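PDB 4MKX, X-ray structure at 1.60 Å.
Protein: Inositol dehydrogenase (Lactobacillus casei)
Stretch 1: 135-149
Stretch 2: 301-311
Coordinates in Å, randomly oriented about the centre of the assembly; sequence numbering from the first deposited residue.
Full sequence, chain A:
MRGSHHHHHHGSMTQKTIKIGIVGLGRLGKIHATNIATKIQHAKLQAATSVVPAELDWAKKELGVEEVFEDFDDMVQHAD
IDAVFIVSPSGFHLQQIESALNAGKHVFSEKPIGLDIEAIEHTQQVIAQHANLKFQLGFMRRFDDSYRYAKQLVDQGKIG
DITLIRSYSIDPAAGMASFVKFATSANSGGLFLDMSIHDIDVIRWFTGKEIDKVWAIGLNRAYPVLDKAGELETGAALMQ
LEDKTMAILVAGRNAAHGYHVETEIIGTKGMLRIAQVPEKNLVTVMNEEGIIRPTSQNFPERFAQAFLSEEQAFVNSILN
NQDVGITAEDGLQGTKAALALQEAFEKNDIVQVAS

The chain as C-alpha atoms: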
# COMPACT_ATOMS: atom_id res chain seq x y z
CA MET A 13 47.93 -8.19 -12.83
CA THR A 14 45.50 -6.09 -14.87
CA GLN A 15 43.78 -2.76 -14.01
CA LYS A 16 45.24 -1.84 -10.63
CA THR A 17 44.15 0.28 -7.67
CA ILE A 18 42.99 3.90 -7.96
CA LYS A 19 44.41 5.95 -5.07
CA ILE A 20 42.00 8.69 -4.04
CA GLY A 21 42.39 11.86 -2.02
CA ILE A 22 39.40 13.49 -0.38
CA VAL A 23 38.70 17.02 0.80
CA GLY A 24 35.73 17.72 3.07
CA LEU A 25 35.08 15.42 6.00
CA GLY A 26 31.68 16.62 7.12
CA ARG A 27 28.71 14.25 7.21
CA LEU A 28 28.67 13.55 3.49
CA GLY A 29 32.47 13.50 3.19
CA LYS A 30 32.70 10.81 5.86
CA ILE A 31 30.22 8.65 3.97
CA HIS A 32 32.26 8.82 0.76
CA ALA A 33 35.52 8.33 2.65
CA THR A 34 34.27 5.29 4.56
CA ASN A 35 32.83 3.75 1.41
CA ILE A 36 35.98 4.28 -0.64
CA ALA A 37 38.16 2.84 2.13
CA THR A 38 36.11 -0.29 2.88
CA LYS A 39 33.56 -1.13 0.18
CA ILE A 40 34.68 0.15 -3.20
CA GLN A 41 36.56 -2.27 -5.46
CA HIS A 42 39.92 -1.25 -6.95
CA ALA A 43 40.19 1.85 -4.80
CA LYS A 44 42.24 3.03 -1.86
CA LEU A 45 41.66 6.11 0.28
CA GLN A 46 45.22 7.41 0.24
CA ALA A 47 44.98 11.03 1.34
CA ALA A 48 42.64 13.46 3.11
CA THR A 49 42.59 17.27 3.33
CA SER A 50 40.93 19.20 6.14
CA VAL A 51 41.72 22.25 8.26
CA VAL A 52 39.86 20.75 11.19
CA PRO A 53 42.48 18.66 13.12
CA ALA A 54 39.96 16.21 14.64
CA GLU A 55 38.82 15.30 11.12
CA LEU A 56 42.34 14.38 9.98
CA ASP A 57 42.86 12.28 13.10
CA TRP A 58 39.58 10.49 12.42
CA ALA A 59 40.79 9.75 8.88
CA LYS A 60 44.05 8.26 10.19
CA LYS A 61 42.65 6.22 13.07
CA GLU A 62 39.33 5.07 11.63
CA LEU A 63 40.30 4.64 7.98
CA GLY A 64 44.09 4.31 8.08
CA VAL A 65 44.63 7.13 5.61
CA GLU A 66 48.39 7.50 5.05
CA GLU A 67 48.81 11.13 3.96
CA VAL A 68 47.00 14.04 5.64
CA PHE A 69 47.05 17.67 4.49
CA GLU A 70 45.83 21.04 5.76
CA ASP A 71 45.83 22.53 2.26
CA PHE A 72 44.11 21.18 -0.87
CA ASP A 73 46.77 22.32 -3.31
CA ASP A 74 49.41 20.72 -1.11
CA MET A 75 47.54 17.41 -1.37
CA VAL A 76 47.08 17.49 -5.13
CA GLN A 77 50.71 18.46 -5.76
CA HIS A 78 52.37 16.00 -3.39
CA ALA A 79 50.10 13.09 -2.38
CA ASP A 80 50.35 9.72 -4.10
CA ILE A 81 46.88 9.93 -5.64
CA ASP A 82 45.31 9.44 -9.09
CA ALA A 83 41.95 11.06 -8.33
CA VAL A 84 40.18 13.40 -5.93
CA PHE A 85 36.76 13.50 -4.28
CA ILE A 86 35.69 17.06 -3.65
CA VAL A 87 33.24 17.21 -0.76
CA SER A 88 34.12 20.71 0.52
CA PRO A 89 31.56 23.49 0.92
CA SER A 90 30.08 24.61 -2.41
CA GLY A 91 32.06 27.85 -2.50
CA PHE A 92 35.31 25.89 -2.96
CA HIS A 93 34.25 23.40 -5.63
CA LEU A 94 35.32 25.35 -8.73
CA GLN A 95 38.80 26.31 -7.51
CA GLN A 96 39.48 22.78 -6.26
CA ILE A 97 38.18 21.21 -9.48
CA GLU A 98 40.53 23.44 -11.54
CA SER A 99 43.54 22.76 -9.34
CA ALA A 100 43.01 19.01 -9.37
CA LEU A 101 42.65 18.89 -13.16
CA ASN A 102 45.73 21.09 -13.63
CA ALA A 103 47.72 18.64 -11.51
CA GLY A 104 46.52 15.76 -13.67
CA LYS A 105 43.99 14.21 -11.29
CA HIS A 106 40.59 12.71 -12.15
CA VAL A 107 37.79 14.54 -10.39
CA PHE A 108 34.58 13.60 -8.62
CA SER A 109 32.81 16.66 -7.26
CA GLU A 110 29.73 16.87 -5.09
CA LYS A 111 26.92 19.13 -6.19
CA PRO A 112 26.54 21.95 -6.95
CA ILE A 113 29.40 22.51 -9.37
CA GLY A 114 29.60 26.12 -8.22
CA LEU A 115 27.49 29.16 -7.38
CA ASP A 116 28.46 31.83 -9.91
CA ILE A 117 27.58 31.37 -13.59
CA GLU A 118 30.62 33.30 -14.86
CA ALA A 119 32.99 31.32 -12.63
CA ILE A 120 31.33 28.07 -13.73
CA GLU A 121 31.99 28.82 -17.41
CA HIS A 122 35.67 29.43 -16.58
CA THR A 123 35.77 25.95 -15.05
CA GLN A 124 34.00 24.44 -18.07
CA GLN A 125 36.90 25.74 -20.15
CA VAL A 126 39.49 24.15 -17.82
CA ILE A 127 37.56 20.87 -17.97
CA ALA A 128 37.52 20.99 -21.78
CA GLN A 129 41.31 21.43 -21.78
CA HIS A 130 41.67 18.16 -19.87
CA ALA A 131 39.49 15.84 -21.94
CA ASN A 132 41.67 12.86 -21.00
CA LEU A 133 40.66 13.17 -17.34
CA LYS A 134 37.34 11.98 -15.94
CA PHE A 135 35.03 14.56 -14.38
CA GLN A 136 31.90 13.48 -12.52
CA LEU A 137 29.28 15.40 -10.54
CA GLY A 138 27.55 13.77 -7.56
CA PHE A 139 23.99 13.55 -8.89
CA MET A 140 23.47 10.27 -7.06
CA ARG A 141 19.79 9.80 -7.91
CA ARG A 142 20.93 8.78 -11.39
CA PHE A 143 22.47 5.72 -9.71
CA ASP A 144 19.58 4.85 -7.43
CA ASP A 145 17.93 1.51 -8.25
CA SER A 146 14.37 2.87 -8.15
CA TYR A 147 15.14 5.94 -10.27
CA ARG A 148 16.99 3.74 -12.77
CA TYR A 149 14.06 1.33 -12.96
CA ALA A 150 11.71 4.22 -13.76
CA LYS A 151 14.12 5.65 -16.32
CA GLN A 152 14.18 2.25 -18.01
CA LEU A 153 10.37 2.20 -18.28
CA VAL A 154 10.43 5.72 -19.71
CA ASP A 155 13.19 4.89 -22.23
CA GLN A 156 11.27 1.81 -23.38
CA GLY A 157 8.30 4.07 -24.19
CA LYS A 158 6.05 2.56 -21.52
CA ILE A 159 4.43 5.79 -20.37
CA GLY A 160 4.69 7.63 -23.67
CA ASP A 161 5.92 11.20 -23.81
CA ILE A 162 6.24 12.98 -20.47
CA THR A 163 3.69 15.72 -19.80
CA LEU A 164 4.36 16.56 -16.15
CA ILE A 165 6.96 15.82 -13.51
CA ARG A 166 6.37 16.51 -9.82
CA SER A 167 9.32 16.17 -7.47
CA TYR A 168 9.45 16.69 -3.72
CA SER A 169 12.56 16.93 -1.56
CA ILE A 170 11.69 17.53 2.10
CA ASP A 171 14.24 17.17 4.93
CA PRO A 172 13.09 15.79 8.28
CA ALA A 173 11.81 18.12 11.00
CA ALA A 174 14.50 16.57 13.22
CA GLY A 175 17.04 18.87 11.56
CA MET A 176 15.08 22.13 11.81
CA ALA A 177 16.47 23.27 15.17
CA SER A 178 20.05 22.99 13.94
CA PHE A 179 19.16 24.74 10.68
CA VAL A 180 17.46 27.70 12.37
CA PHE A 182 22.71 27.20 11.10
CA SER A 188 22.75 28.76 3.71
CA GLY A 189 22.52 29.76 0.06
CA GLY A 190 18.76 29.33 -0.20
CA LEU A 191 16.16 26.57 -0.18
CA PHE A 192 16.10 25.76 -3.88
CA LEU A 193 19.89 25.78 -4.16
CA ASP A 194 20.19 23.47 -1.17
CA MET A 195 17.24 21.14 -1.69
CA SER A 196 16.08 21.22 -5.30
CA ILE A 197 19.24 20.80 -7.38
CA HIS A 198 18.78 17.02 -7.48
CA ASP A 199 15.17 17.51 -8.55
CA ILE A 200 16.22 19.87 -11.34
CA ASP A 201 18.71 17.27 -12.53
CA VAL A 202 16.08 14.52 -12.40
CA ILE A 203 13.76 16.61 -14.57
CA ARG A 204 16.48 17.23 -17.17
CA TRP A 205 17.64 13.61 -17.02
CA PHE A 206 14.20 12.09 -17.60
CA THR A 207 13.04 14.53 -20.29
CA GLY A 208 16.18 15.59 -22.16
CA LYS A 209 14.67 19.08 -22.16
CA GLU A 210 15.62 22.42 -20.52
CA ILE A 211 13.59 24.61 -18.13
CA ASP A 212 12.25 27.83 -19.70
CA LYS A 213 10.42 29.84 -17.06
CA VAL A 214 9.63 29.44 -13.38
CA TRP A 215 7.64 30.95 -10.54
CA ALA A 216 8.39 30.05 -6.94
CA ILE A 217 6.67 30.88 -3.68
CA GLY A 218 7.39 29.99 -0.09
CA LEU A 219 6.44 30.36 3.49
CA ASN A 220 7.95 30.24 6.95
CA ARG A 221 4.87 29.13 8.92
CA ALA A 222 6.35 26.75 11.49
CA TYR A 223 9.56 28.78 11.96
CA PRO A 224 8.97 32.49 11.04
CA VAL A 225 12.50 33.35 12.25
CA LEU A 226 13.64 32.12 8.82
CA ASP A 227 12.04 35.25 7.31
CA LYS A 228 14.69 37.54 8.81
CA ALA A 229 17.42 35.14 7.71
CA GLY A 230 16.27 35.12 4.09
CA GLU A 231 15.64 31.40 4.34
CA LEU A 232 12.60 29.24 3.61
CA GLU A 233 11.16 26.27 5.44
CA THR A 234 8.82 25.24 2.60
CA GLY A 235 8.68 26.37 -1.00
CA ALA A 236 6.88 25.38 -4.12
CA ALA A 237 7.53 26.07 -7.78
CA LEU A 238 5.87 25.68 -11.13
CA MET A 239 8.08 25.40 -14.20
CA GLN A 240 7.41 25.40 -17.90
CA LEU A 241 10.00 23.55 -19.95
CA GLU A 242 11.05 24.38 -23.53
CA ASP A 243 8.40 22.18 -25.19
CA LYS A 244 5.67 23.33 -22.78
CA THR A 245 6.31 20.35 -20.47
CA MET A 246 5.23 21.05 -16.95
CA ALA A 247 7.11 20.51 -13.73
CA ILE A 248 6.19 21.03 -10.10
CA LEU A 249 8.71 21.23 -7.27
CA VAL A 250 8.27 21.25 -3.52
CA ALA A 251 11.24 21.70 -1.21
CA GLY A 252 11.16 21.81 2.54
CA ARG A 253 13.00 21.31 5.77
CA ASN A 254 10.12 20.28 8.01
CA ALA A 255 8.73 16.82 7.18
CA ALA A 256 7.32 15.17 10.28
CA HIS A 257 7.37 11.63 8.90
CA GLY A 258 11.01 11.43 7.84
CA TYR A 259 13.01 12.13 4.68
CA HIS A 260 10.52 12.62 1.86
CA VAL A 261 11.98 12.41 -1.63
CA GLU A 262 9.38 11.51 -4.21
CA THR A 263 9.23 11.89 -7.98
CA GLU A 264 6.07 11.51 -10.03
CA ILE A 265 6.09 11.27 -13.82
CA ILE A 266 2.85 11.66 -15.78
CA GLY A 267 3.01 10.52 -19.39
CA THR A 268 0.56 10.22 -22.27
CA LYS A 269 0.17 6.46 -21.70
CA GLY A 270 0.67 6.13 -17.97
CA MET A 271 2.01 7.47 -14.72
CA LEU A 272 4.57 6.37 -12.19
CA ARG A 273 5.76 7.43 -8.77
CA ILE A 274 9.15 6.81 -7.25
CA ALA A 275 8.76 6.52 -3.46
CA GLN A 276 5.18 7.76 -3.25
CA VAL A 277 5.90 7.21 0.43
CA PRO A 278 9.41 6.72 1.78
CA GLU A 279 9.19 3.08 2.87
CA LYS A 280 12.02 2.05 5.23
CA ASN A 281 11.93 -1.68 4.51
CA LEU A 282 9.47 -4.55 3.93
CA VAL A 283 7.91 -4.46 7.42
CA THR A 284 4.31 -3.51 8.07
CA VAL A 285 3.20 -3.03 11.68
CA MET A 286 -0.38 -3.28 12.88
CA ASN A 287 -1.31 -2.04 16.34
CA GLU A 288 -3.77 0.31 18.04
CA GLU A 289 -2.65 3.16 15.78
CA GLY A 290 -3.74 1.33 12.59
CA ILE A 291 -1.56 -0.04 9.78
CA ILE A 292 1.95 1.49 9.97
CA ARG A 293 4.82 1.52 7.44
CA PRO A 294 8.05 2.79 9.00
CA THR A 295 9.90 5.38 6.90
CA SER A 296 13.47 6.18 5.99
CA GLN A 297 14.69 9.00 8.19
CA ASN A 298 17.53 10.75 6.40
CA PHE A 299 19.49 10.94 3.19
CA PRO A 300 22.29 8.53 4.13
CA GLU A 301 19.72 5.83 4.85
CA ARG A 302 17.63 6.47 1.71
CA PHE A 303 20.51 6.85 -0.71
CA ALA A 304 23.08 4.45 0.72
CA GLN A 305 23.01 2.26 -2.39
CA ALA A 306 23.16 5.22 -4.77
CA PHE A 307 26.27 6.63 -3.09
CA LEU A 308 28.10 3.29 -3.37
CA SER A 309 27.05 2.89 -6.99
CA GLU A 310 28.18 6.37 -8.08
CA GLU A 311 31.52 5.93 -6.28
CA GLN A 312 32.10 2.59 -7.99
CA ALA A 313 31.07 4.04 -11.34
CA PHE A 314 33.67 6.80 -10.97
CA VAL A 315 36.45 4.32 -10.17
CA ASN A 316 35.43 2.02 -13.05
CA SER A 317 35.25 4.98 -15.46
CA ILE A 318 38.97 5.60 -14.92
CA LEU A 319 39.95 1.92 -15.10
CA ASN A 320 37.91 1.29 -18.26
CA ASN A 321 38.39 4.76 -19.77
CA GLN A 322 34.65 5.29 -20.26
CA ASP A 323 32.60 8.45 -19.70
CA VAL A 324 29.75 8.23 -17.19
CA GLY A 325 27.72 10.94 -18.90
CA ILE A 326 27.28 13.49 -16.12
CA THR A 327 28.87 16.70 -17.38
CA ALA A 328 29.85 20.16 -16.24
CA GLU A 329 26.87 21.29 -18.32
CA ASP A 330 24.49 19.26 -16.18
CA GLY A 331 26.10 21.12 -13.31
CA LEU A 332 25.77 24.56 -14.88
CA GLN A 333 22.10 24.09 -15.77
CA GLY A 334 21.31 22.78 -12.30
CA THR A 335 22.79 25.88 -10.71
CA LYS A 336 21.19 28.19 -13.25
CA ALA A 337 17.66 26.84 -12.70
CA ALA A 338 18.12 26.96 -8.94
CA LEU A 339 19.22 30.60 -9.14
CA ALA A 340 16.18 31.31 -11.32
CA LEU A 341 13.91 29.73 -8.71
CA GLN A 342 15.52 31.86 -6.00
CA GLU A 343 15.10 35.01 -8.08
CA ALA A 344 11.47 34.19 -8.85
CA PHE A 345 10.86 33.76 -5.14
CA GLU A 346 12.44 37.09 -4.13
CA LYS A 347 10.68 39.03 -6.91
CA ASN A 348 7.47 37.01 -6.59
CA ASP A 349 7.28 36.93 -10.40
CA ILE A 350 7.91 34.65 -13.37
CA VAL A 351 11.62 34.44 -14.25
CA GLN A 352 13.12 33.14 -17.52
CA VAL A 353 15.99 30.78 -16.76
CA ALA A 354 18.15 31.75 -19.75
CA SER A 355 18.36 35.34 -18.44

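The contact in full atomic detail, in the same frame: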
# COMPACT_ATOMS: atom_id res chain seq x y z
N PHE A 135 35.65 13.61 -15.30
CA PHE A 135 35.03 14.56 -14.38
C PHE A 135 33.60 14.10 -14.14
O PHE A 135 32.86 13.85 -15.09
CB PHE A 135 35.02 15.98 -14.96
CG PHE A 135 34.20 16.94 -14.16
CD1 PHE A 135 34.68 17.48 -12.98
CD2 PHE A 135 32.92 17.29 -14.58
CE1 PHE A 135 33.91 18.34 -12.21
CE2 PHE A 135 32.14 18.14 -13.83
CZ PHE A 135 32.63 18.68 -12.65
N GLN A 136 33.22 13.99 -12.87
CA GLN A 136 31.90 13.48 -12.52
C GLN A 136 31.29 14.29 -11.39
O GLN A 136 31.94 14.55 -10.37
CB GLN A 136 32.01 12.00 -12.11
CG GLN A 136 30.67 11.30 -11.89
CD GLN A 136 30.83 9.81 -11.68
OE1 GLN A 136 31.73 9.18 -12.24
NE2 GLN A 136 29.96 9.23 -10.86
N LEU A 137 30.02 14.69 -11.57
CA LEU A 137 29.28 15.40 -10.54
C LEU A 137 28.39 14.44 -9.75
O LEU A 137 27.82 13.52 -10.32
CB LEU A 137 28.40 16.47 -11.17
CG LEU A 137 29.20 17.71 -11.54
CD1 LEU A 137 28.42 18.54 -12.55
CD2 LEU A 137 29.48 18.50 -10.28
N GLY A 138 28.27 14.68 -8.44
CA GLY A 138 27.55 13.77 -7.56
C GLY A 138 26.02 13.79 -7.60
O GLY A 138 25.37 13.87 -6.55
N PHE A 139 25.44 13.70 -8.79
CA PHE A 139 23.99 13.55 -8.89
C PHE A 139 23.60 12.09 -8.65
O PHE A 139 23.37 11.33 -9.60
CB PHE A 139 23.50 14.06 -10.25
CG PHE A 139 23.58 15.55 -10.40
CD1 PHE A 139 23.03 16.39 -9.45
CD2 PHE A 139 24.25 16.12 -11.48
CE1 PHE A 139 23.11 17.77 -9.57
CE2 PHE A 139 24.34 17.51 -11.61
CZ PHE A 139 23.77 18.33 -10.65
N MET A 140 23.55 11.69 -7.38
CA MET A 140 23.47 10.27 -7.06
C MET A 140 22.14 9.62 -7.41
O MET A 140 22.07 8.40 -7.54
CB MET A 140 23.83 10.01 -5.59
CG MET A 140 22.75 10.33 -4.56
SD MET A 140 22.44 12.10 -4.41
CE MET A 140 21.27 12.13 -3.07
N ARG A 141 21.08 10.40 -7.59
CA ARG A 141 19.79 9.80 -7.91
C ARG A 141 19.85 9.07 -9.25
O ARG A 141 19.13 8.11 -9.48
CB ARG A 141 18.68 10.84 -7.91
CG ARG A 141 18.47 11.46 -6.54
CD ARG A 141 17.19 12.24 -6.53
NE ARG A 141 17.12 13.10 -5.36
CZ ARG A 141 16.16 14.00 -5.17
NH1 ARG A 141 15.20 14.13 -6.06
NH2 ARG A 141 16.19 14.77 -4.08
N ARG A 142 20.76 9.50 -10.13
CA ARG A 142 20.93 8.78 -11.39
C ARG A 142 21.45 7.36 -11.19
O ARG A 142 21.36 6.55 -12.10
CB ARG A 142 21.88 9.54 -12.32
CG ARG A 142 21.38 10.91 -12.71
CD ARG A 142 22.17 11.39 -13.89
NE ARG A 142 21.90 12.78 -14.22
CZ ARG A 142 22.20 13.31 -15.40
NH1 ARG A 142 22.76 12.54 -16.33
NH2 ARG A 142 21.94 14.58 -15.66
N PHE A 143 21.98 7.06 -10.00
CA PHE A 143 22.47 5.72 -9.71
C PHE A 143 21.59 4.92 -8.78
O PHE A 143 21.88 3.77 -8.47
CB PHE A 143 23.89 5.80 -9.14
CG PHE A 143 24.88 6.30 -10.13
CD1 PHE A 143 25.10 7.66 -10.27
CD2 PHE A 143 25.57 5.42 -10.94
CE1 PHE A 143 26.01 8.13 -11.20
CE2 PHE A 143 26.47 5.89 -11.87
CZ PHE A 143 26.68 7.24 -12.00
N ASP A 144 20.48 5.51 -8.36
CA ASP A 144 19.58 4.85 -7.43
C ASP A 144 18.75 3.81 -8.18
O ASP A 144 18.26 4.08 -9.28
CB ASP A 144 18.63 5.90 -6.82
CG ASP A 144 17.58 5.28 -5.95
OD1 ASP A 144 17.91 4.83 -4.83
OD2 ASP A 144 16.41 5.25 -6.36
N ASP A 145 18.61 2.62 -7.59
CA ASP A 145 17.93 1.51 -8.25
C ASP A 145 16.50 1.86 -8.66
O ASP A 145 16.08 1.50 -9.75
CB ASP A 145 17.94 0.25 -7.39
CG ASP A 145 19.28 -0.46 -7.40
OD1 ASP A 145 20.09 -0.23 -8.33
OD2 ASP A 145 19.50 -1.27 -6.48
N SER A 146 15.76 2.57 -7.81
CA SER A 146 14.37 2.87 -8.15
C SER A 146 14.27 3.91 -9.26
O SER A 146 13.44 3.79 -10.18
CB SER A 146 13.55 3.28 -6.90
OG SER A 146 13.47 2.19 -6.00
N TYR A 147 15.10 4.95 -9.20
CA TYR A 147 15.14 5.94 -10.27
C TYR A 147 15.56 5.32 -11.59
O TYR A 147 14.99 5.65 -12.64
CB TYR A 147 16.07 7.11 -9.93
CG TYR A 147 15.40 8.17 -9.06
CD1 TYR A 147 14.62 9.16 -9.63
CD2 TYR A 147 15.51 8.13 -7.68
CE1 TYR A 147 13.98 10.11 -8.84
CE2 TYR A 147 14.88 9.06 -6.88
CZ TYR A 147 14.12 10.06 -7.47
OH TYR A 147 13.48 11.00 -6.68
N ARG A 148 16.54 4.42 -11.55
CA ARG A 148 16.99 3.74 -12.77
C ARG A 148 15.92 2.85 -13.36
O ARG A 148 15.76 2.79 -14.58
CB ARG A 148 18.28 2.94 -12.52
CG ARG A 148 19.51 3.83 -12.47
CD ARG A 148 20.83 3.03 -12.47
NE ARG A 148 20.95 2.16 -11.30
CZ ARG A 148 22.11 1.76 -10.75
NH1 ARG A 148 23.27 2.17 -11.24
NH2 ARG A 148 22.09 0.96 -9.70
N TYR A 149 15.15 2.18 -12.51
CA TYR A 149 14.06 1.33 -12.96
C TYR A 149 13.01 2.16 -13.68
O TYR A 149 12.49 1.76 -14.73
CB TYR A 149 13.44 0.55 -11.78
CG TYR A 149 12.30 -0.38 -12.17
CD1 TYR A 149 12.55 -1.68 -12.58
CD2 TYR A 149 10.98 0.06 -12.12
CE1 TYR A 149 11.51 -2.53 -12.94
CE2 TYR A 149 9.94 -0.78 -12.47
CZ TYR A 149 10.21 -2.07 -12.88
OH TYR A 149 9.16 -2.89 -13.23
N GLU A 301 20.49 7.06 4.86
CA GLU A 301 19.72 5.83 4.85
C GLU A 301 19.04 5.60 3.49
O GLU A 301 19.14 4.51 2.91
CB GLU A 301 18.67 5.87 5.96
CG GLU A 301 17.74 4.67 5.95
CD GLU A 301 16.69 4.70 7.04
OE1 GLU A 301 16.04 3.66 7.25
OE2 GLU A 301 16.50 5.76 7.67
N ARG A 302 18.38 6.62 2.96
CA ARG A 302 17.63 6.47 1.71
C ARG A 302 18.56 6.21 0.53
O ARG A 302 18.26 5.40 -0.34
CB ARG A 302 16.79 7.73 1.44
CG ARG A 302 16.21 7.83 0.02
CD ARG A 302 15.16 6.73 -0.25
NE ARG A 302 14.66 6.85 -1.63
CZ ARG A 302 15.23 6.28 -2.69
NH1 ARG A 302 16.32 5.53 -2.53
NH2 ARG A 302 14.72 6.46 -3.91
N PHE A 303 19.69 6.91 0.49
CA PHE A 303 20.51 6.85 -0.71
C PHE A 303 21.82 6.11 -0.53
O PHE A 303 22.74 6.28 -1.32
CB PHE A 303 20.72 8.25 -1.30
CG PHE A 303 19.49 8.82 -1.95
CD1 PHE A 303 18.96 8.21 -3.08
CD2 PHE A 303 18.85 9.94 -1.42
CE1 PHE A 303 17.81 8.71 -3.69
CE2 PHE A 303 17.71 10.44 -2.02
CZ PHE A 303 17.17 9.83 -3.15
N ALA A 304 21.87 5.23 0.48
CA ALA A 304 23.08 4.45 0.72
C ALA A 304 23.58 3.72 -0.51
O ALA A 304 24.78 3.76 -0.84
CB ALA A 304 22.85 3.47 1.87
N GLN A 305 22.67 3.02 -1.18
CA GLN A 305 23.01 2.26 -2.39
C GLN A 305 23.48 3.16 -3.51
O GLN A 305 24.45 2.84 -4.20
CB GLN A 305 21.79 1.44 -2.84
CG GLN A 305 21.97 0.76 -4.21
CD GLN A 305 21.38 1.57 -5.35
OE1 GLN A 305 20.21 1.97 -5.31
NE2 GLN A 305 22.19 1.85 -6.36
N ALA A 306 22.81 4.30 -3.69
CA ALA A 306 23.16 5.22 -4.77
C ALA A 306 24.55 5.81 -4.59
O ALA A 306 25.28 6.01 -5.56
CB ALA A 306 22.14 6.33 -4.87
N PHE A 307 24.92 6.12 -3.35
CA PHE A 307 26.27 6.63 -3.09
C PHE A 307 27.33 5.60 -3.48
O PHE A 307 28.30 5.94 -4.15
CB PHE A 307 26.44 7.04 -1.62
CG PHE A 307 25.70 8.28 -1.25
CD1 PHE A 307 25.80 9.43 -2.04
CD2 PHE A 307 24.88 8.31 -0.13
CE1 PHE A 307 25.10 10.59 -1.69
CE2 PHE A 307 24.19 9.46 0.22
CZ PHE A 307 24.29 10.60 -0.57
N LEU A 308 27.16 4.36 -3.03
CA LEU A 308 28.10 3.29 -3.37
C LEU A 308 28.19 3.10 -4.88
O LEU A 308 29.29 2.97 -5.42
CB LEU A 308 27.70 1.98 -2.68
CG LEU A 308 28.05 1.89 -1.20
CD1 LEU A 308 27.21 0.83 -0.49
CD2 LEU A 308 29.54 1.58 -1.05
N SER A 309 27.05 3.09 -5.55
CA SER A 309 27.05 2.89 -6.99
C SER A 309 27.75 4.02 -7.75
O SER A 309 28.49 3.74 -8.68
CB SER A 309 25.63 2.69 -7.53
OG SER A 309 25.12 1.43 -7.09
N GLU A 310 27.51 5.27 -7.37
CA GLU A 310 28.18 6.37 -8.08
C GLU A 310 29.69 6.38 -7.81
O GLU A 310 30.45 6.75 -8.69
CB GLU A 310 27.57 7.75 -7.77
CG GLU A 310 27.98 8.34 -6.43
CD GLU A 310 27.37 9.71 -6.16
OE1 GLU A 310 26.87 10.36 -7.11
OE2 GLU A 310 27.37 10.13 -4.98
N GLU A 311 30.10 6.00 -6.60
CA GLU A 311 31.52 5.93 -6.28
C GLU A 311 32.18 4.84 -7.13
O GLU A 311 33.25 5.05 -7.69
CB GLU A 311 31.73 5.64 -4.79
CG GLU A 311 31.29 6.78 -3.87
CD GLU A 311 30.89 6.28 -2.51
OE1 GLU A 311 30.93 5.05 -2.31
OE2 GLU A 311 30.49 7.09 -1.64
O HOH W 1 27.76 10.73 -9.77
O HOH W 2 19.93 4.47 -2.92
O HOH W 3 12.81 8.85 -4.23

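This is a mixed contact between segments far apart in sequence, in which a salt bridge and glutamine hydrogen bonds to the start of one helix lie beside an apolar patch built around Met-140. The two stretches together bury 739 Å². Stretch 1 runs from a strand through a 3-10 segment, 140-143, into a helix that begins at Asp-145. Stretch 2 is mostly the helix 304-311. The two helices cross at 76° and come no closer than 10.7 Å between axes, and the 3-10 turn with Asp-144 makes much of the contact.

The backbones come nearest at Asp-144 and Ala-306, whose CA atoms lie 4.5 Å apart. A small side chain suits this place. Ala-306 CB sits 3.4 Å from Met-140 O and 3.9 Å from Asp-144 CA.

Asp-144 has two roles. It is the N-cap of helix 145-149, where its OD2 accepts from Tyr-147 N at 3.1 Å and, weakly, from Ser-146 N at 3.1 Å. It also forms a salt bridge with Arg-302. Arg-302 NH1 donates to Asp-144 OD1 at 2.9 Å, and Arg-302 NH2 donates to Asp-144 OD2 at 3.2 Å. The carboxylate meets the guanidinium with both oxygens, so the charge of the buried Asp-144 is paired. Water 2 lies 2.8 Å from Asp-144 OD1 and accepts from Ala-306 N at 3.0 Å.

Gln-305 reads the backbone on both sides of Asp-144. Its NE2 donates to Phe-143 O at 2.9 Å, and its OE1 accepts from Asp-145 N at 2.9 Å. An amide suits this place because it carries a donor and an acceptor side by side. Gln-305 NE2 also donates to Ser-309 OG at 3.0 Å within its own helix. Nearby, Arg-148 NH2 is held by a salt bridge to Asp-145 OD1 at 2.7 Å.

Met-140 is buried and points toward the helix. Its chi1 is p and its chi2 is m. Its flexible, unbranched side chain reaches two aromatic rings. Met-140 CE lies over one face of the Phe-303 ring, 3.7 Å from Phe-303 CD2. Met-140 CG packs 3.7 Å from Phe-307 CE1. The edge of the Phe-303 ring faces Tyr-147, with Phe-303 CE1 4.3 Å from Tyr-147 CE2.

Phe-143 presents a ring face to Glu-310. Glu-310 CA makes a CH-pi contact there, and Glu-310 CB is 3.5 Å from Phe-143 CD1. The aliphatic part of the glutamate thus packs on the ring, while its carboxylate lies near Gly-138 and Met-140. Glu-310 OE1 comes 3.5 Å from Gly-138 CA and 3.4 Å from Met-140 CA. Water 1 donates to Glu-310 OE1 and Leu-137 O, both at 2.8 Å, and accepts from Gln-136 NE2 at 2.9 Å. Gln-136 NE2 also makes a weak hydrogen bond to Glu-310 O at 3.3 Å.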